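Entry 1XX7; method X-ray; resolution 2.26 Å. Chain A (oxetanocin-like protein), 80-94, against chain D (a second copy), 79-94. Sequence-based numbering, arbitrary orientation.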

# COMPACT_ATOMS: atom_id res chain seq x y z
N ALA A 80 -15.81 1.59 14.79
CA ALA A 80 -15.60 0.18 14.52
C ALA A 80 -16.81 -0.44 13.84
O ALA A 80 -16.67 -1.32 13.02
CB ALA A 80 -15.26 -0.59 15.82
N ILE A 81 -17.98 0.06 14.18
CA ILE A 81 -19.27 -0.36 13.61
C ILE A 81 -19.76 0.54 12.45
O ILE A 81 -20.19 0.06 11.41
CB ILE A 81 -20.31 -0.42 14.78
CG1 ILE A 81 -19.67 -1.24 15.92
CG2 ILE A 81 -21.63 -0.98 14.34
CD1 ILE A 81 -20.58 -1.83 16.89
N ILE A 82 -19.66 1.85 12.65
CA ILE A 82 -20.24 2.86 11.75
C ILE A 82 -19.28 3.30 10.63
O ILE A 82 -19.73 3.82 9.61
CB ILE A 82 -20.66 4.11 12.58
CG1 ILE A 82 -21.76 3.78 13.60
CG2 ILE A 82 -21.05 5.32 11.68
CD1 ILE A 82 -22.97 3.03 13.02
N THR A 83 -17.98 3.03 10.82
CA THR A 83 -16.86 3.62 10.03
C THR A 83 -16.73 5.11 10.32
O THR A 83 -17.55 5.69 11.02
CB THR A 83 -16.96 3.41 8.48
OG1 THR A 83 -17.99 4.26 7.92
CG2 THR A 83 -17.24 1.95 8.17
N ASP A 84 -15.65 5.69 9.80
CA ASP A 84 -15.37 7.08 9.97
C ASP A 84 -16.08 7.86 8.83
O ASP A 84 -15.54 8.04 7.77
CB ASP A 84 -13.85 7.29 9.92
CG ASP A 84 -13.45 8.72 10.15
OD1 ASP A 84 -14.22 9.46 10.79
OD2 ASP A 84 -12.38 9.13 9.67
N LEU A 85 -17.30 8.30 9.08
CA LEU A 85 -18.05 9.02 8.06
C LEU A 85 -17.41 10.39 7.77
O LEU A 85 -17.15 11.18 8.70
CB LEU A 85 -19.52 9.14 8.45
CG LEU A 85 -20.20 7.78 8.62
CD1 LEU A 85 -21.66 7.95 9.08
CD2 LEU A 85 -20.14 6.96 7.36
N PRO A 86 -17.07 10.63 6.49
CA PRO A 86 -16.49 11.93 6.13
C PRO A 86 -17.54 13.03 6.19
O PRO A 86 -18.75 12.74 6.32
CB PRO A 86 -15.98 11.70 4.69
CG PRO A 86 -16.81 10.54 4.15
CD PRO A 86 -17.23 9.73 5.32
N LEU A 87 -17.08 14.27 6.07
CA LEU A 87 -17.98 15.43 6.12
C LEU A 87 -19.07 15.35 5.07
O LEU A 87 -20.21 15.72 5.33
CB LEU A 87 -17.19 16.72 5.94
CG LEU A 87 -16.31 17.12 7.12
CD1 LEU A 87 -15.11 17.96 6.64
CD2 LEU A 87 -17.10 17.88 8.18
N SER A 88 -18.73 14.85 3.88
CA SER A 88 -19.68 14.77 2.76
C SER A 88 -20.90 13.93 3.15
O SER A 88 -22.02 14.29 2.82
CB SER A 88 -18.98 14.21 1.51
OG SER A 88 -18.56 12.85 1.70
N ALA A 89 -20.65 12.84 3.88
CA ALA A 89 -21.66 11.88 4.28
C ALA A 89 -22.48 12.40 5.45
O ALA A 89 -23.68 12.06 5.61
CB ALA A 89 -20.98 10.56 4.66
N GLN A 90 -21.83 13.23 6.26
CA GLN A 90 -22.48 13.84 7.43
C GLN A 90 -23.59 14.84 7.08
O GLN A 90 -24.40 15.16 7.92
CB GLN A 90 -21.44 14.50 8.34
CG GLN A 90 -20.52 13.47 9.04
CD GLN A 90 -19.38 14.14 9.78
OE1 GLN A 90 -19.59 15.16 10.45
NE2 GLN A 90 -18.18 13.58 9.68
N LYS A 91 -23.63 15.32 5.84
CA LYS A 91 -24.71 16.16 5.38
C LYS A 91 -26.02 15.35 5.18
O LYS A 91 -27.08 15.95 5.06
CB LYS A 91 -24.32 16.88 4.08
N TYR A 92 -25.92 14.01 5.13
CA TYR A 92 -27.07 13.14 4.88
C TYR A 92 -27.32 12.14 5.97
O TYR A 92 -28.37 11.53 5.97
CB TYR A 92 -26.91 12.38 3.55
CG TYR A 92 -26.71 13.27 2.39
CD1 TYR A 92 -27.80 13.80 1.71
CD2 TYR A 92 -25.43 13.66 2.00
CE1 TYR A 92 -27.62 14.69 0.62
CE2 TYR A 92 -25.23 14.53 0.91
CZ TYR A 92 -26.34 15.04 0.23
OH TYR A 92 -26.15 15.90 -0.82
N LEU A 93 -26.36 11.97 6.89
CA LEU A 93 -26.43 10.96 7.97
C LEU A 93 -25.99 11.60 9.26
O LEU A 93 -25.06 12.39 9.25
CB LEU A 93 -25.46 9.80 7.68
CG LEU A 93 -25.83 9.01 6.42
CD1 LEU A 93 -24.74 8.08 5.98
CD2 LEU A 93 -27.13 8.24 6.66
N ASN A 94 -26.62 11.22 10.37
CA ASN A 94 -26.20 11.70 11.71
C ASN A 94 -25.12 10.78 12.32
O ASN A 94 -25.42 9.78 12.95
CB ASN A 94 -27.42 11.80 12.64
CG ASN A 94 -27.16 12.66 13.91
OD1 ASN A 94 -26.00 12.90 14.33
ND2 ASN A 94 -28.25 13.10 14.53
N GLU D 79 -22.24 6.68 -3.24
CA GLU D 79 -21.15 6.32 -2.33
C GLU D 79 -19.91 7.21 -2.45
O GLU D 79 -19.07 7.25 -1.54
CB GLU D 79 -20.79 4.85 -2.50
CG GLU D 79 -21.94 3.98 -2.09
CD GLU D 79 -21.67 2.52 -2.17
OE1 GLU D 79 -20.54 2.14 -2.58
OE2 GLU D 79 -22.60 1.76 -1.84
N ALA D 80 -19.83 7.99 -3.53
CA ALA D 80 -18.78 8.99 -3.63
C ALA D 80 -18.94 10.05 -2.57
O ALA D 80 -17.96 10.68 -2.19
CB ALA D 80 -18.73 9.60 -5.03
N ILE D 81 -20.18 10.22 -2.08
CA ILE D 81 -20.52 11.17 -0.99
C ILE D 81 -20.75 10.50 0.37
O ILE D 81 -20.34 11.02 1.42
CB ILE D 81 -21.80 12.00 -1.37
CG1 ILE D 81 -21.46 12.96 -2.52
CG2 ILE D 81 -22.35 12.78 -0.14
CD1 ILE D 81 -22.41 12.92 -3.61
N ILE D 82 -21.45 9.38 0.34
CA ILE D 82 -21.85 8.65 1.54
C ILE D 82 -20.74 7.67 2.02
O ILE D 82 -20.69 7.32 3.21
CB ILE D 82 -23.18 7.88 1.24
CG1 ILE D 82 -24.33 8.86 0.95
CG2 ILE D 82 -23.55 6.89 2.36
CD1 ILE D 82 -24.62 9.80 2.10
N THR D 83 -19.84 7.30 1.09
CA THR D 83 -18.87 6.15 1.18
C THR D 83 -19.67 4.83 1.12
O THR D 83 -20.87 4.87 1.02
CB THR D 83 -17.92 6.17 2.46
OG1 THR D 83 -18.67 5.82 3.60
CG2 THR D 83 -17.31 7.52 2.70
N ASP D 84 -18.96 3.69 1.13
CA ASP D 84 -19.58 2.36 1.05
C ASP D 84 -19.81 1.83 2.48
O ASP D 84 -18.91 1.27 3.12
CB ASP D 84 -18.70 1.38 0.22
CG ASP D 84 -19.28 -0.03 0.16
OD1 ASP D 84 -20.51 -0.18 0.24
OD2 ASP D 84 -18.52 -1.00 0.04
N LEU D 85 -21.01 2.01 2.98
CA LEU D 85 -21.32 1.63 4.35
C LEU D 85 -21.45 0.10 4.48
O LEU D 85 -22.26 -0.54 3.79
CB LEU D 85 -22.59 2.28 4.82
CG LEU D 85 -22.59 3.79 4.83
CD1 LEU D 85 -23.99 4.26 5.14
CD2 LEU D 85 -21.60 4.35 5.86
N PRO D 86 -20.65 -0.48 5.39
CA PRO D 86 -20.71 -1.93 5.59
C PRO D 86 -22.03 -2.31 6.32
O PRO D 86 -22.80 -1.43 6.80
CB PRO D 86 -19.45 -2.21 6.45
CG PRO D 86 -19.21 -0.87 7.22
CD PRO D 86 -19.70 0.20 6.32
N LEU D 87 -22.30 -3.62 6.36
CA LEU D 87 -23.51 -4.14 7.02
C LEU D 87 -23.64 -3.69 8.48
O LEU D 87 -24.72 -3.26 8.93
CB LEU D 87 -23.53 -5.67 6.93
CG LEU D 87 -23.87 -6.17 5.53
CD1 LEU D 87 -23.72 -7.71 5.47
CD2 LEU D 87 -25.29 -5.75 5.10
N SER D 88 -22.53 -3.76 9.21
CA SER D 88 -22.50 -3.39 10.62
C SER D 88 -23.10 -1.98 10.80
O SER D 88 -23.81 -1.72 11.78
CB SER D 88 -21.06 -3.40 11.14
OG SER D 88 -20.29 -2.36 10.51
N ALA D 89 -22.76 -1.07 9.88
CA ALA D 89 -23.22 0.31 9.92
C ALA D 89 -24.70 0.43 9.54
O ALA D 89 -25.38 1.33 10.03
CB ALA D 89 -22.38 1.19 8.99
N GLN D 90 -25.18 -0.45 8.66
CA GLN D 90 -26.56 -0.37 8.15
C GLN D 90 -27.60 -0.77 9.19
O GLN D 90 -28.78 -0.55 8.97
CB GLN D 90 -26.74 -1.23 6.92
CG GLN D 90 -25.82 -0.85 5.78
CD GLN D 90 -25.89 -1.83 4.66
OE1 GLN D 90 -26.97 -2.26 4.31
NE2 GLN D 90 -24.74 -2.18 4.07
N LYS D 91 -27.17 -1.36 10.31
CA LYS D 91 -28.06 -1.57 11.46
C LYS D 91 -28.45 -0.23 12.12
O LYS D 91 -29.48 -0.14 12.80
CB LYS D 91 -27.39 -2.50 12.49
N TYR D 92 -27.64 0.81 11.92
CA TYR D 92 -27.86 2.12 12.52
C TYR D 92 -28.19 3.24 11.53
O TYR D 92 -28.63 4.32 11.92
CB TYR D 92 -26.64 2.51 13.37
CG TYR D 92 -26.36 1.44 14.41
CD1 TYR D 92 -27.13 1.36 15.57
CD2 TYR D 92 -25.40 0.46 14.19
CE1 TYR D 92 -26.91 0.33 16.51
CE2 TYR D 92 -25.17 -0.56 15.12
CZ TYR D 92 -25.91 -0.61 16.27
OH TYR D 92 -25.66 -1.61 17.15
N LEU D 93 -27.94 3.01 10.24
CA LEU D 93 -27.99 4.07 9.25
C LEU D 93 -28.66 3.53 8.01
O LEU D 93 -28.39 2.39 7.60
CB LEU D 93 -26.57 4.56 8.90
CG LEU D 93 -25.80 5.32 9.99
CD1 LEU D 93 -24.32 5.41 9.66
CD2 LEU D 93 -26.38 6.71 10.21
N ASN D 94 -29.52 4.34 7.41
CA ASN D 94 -30.25 3.93 6.20
C ASN D 94 -29.44 4.33 4.97
O ASN D 94 -29.45 5.49 4.54
CB ASN D 94 -31.65 4.52 6.18
CG ASN D 94 -32.57 3.84 5.16
OD1 ASN D 94 -32.16 3.54 4.02
ND2 ASN D 94 -33.80 3.58 5.57

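Two copies of one segment pack with a near-twofold correspondence, so that almost every contact occurs twice. The helix end of each chain lies against the short, weakly bonded helix about 87-90 of the other: Ile A82 CA is 4.3 Å from Ala D89 CA, and Ala A89 CA is 4.2 Å from Ile D82 CA. At this close approach the facing residue is alanine, and its small methyl lies against a carbonyl: Ala A89 CB rests 3.6 Å from Ile D82 O. Beside it, the carbonyl of the next-to-last helical residue takes a hydrogen bond from the facing serine, Ser D88 OG to Ile A81 O and Ser A88 OG to Ile D81 O, both 2.6 Å. These are the only hydrogen bonds between the stretches.

Around them the fit is apolar. Ile A82 points its CA-to-CB bond away, yet its end swings back, setting CD1 3.7 Å from Tyr D92 CB and CG2 3.8 Å from Leu D93 CD1. Ile A81 CG2 touches the same tyrosine at CE2, 3.6 Å away, so the two isoleucines form a hollow against which Tyr D92 packs. The equivalent pocket on chain D receives Tyr A92, with CE2 3.5 Å from Ile D81 CG2. Near the pseudo-axis, like meets like: Leu A85 CD2 and Leu D85 CD2 press to 3.3 Å, tight for two methyls, while Leu A93 CD2 and Leu D93 CD2 meet at 3.9 Å. Leu A85 CD1 also reaches Leu D93 CD1 at 3.7 Å, joining the two leucine pairs into one cluster.

Each threonine, at positive phi just after its helix, turns its methyl onto the opposing proline ring: Thr A83 CG2 lies 3.5 Å from Pro D86 CD, and Thr D83 CG2 3.4 Å from Pro A86 CG. The contact buries 837 Å², both sides summed.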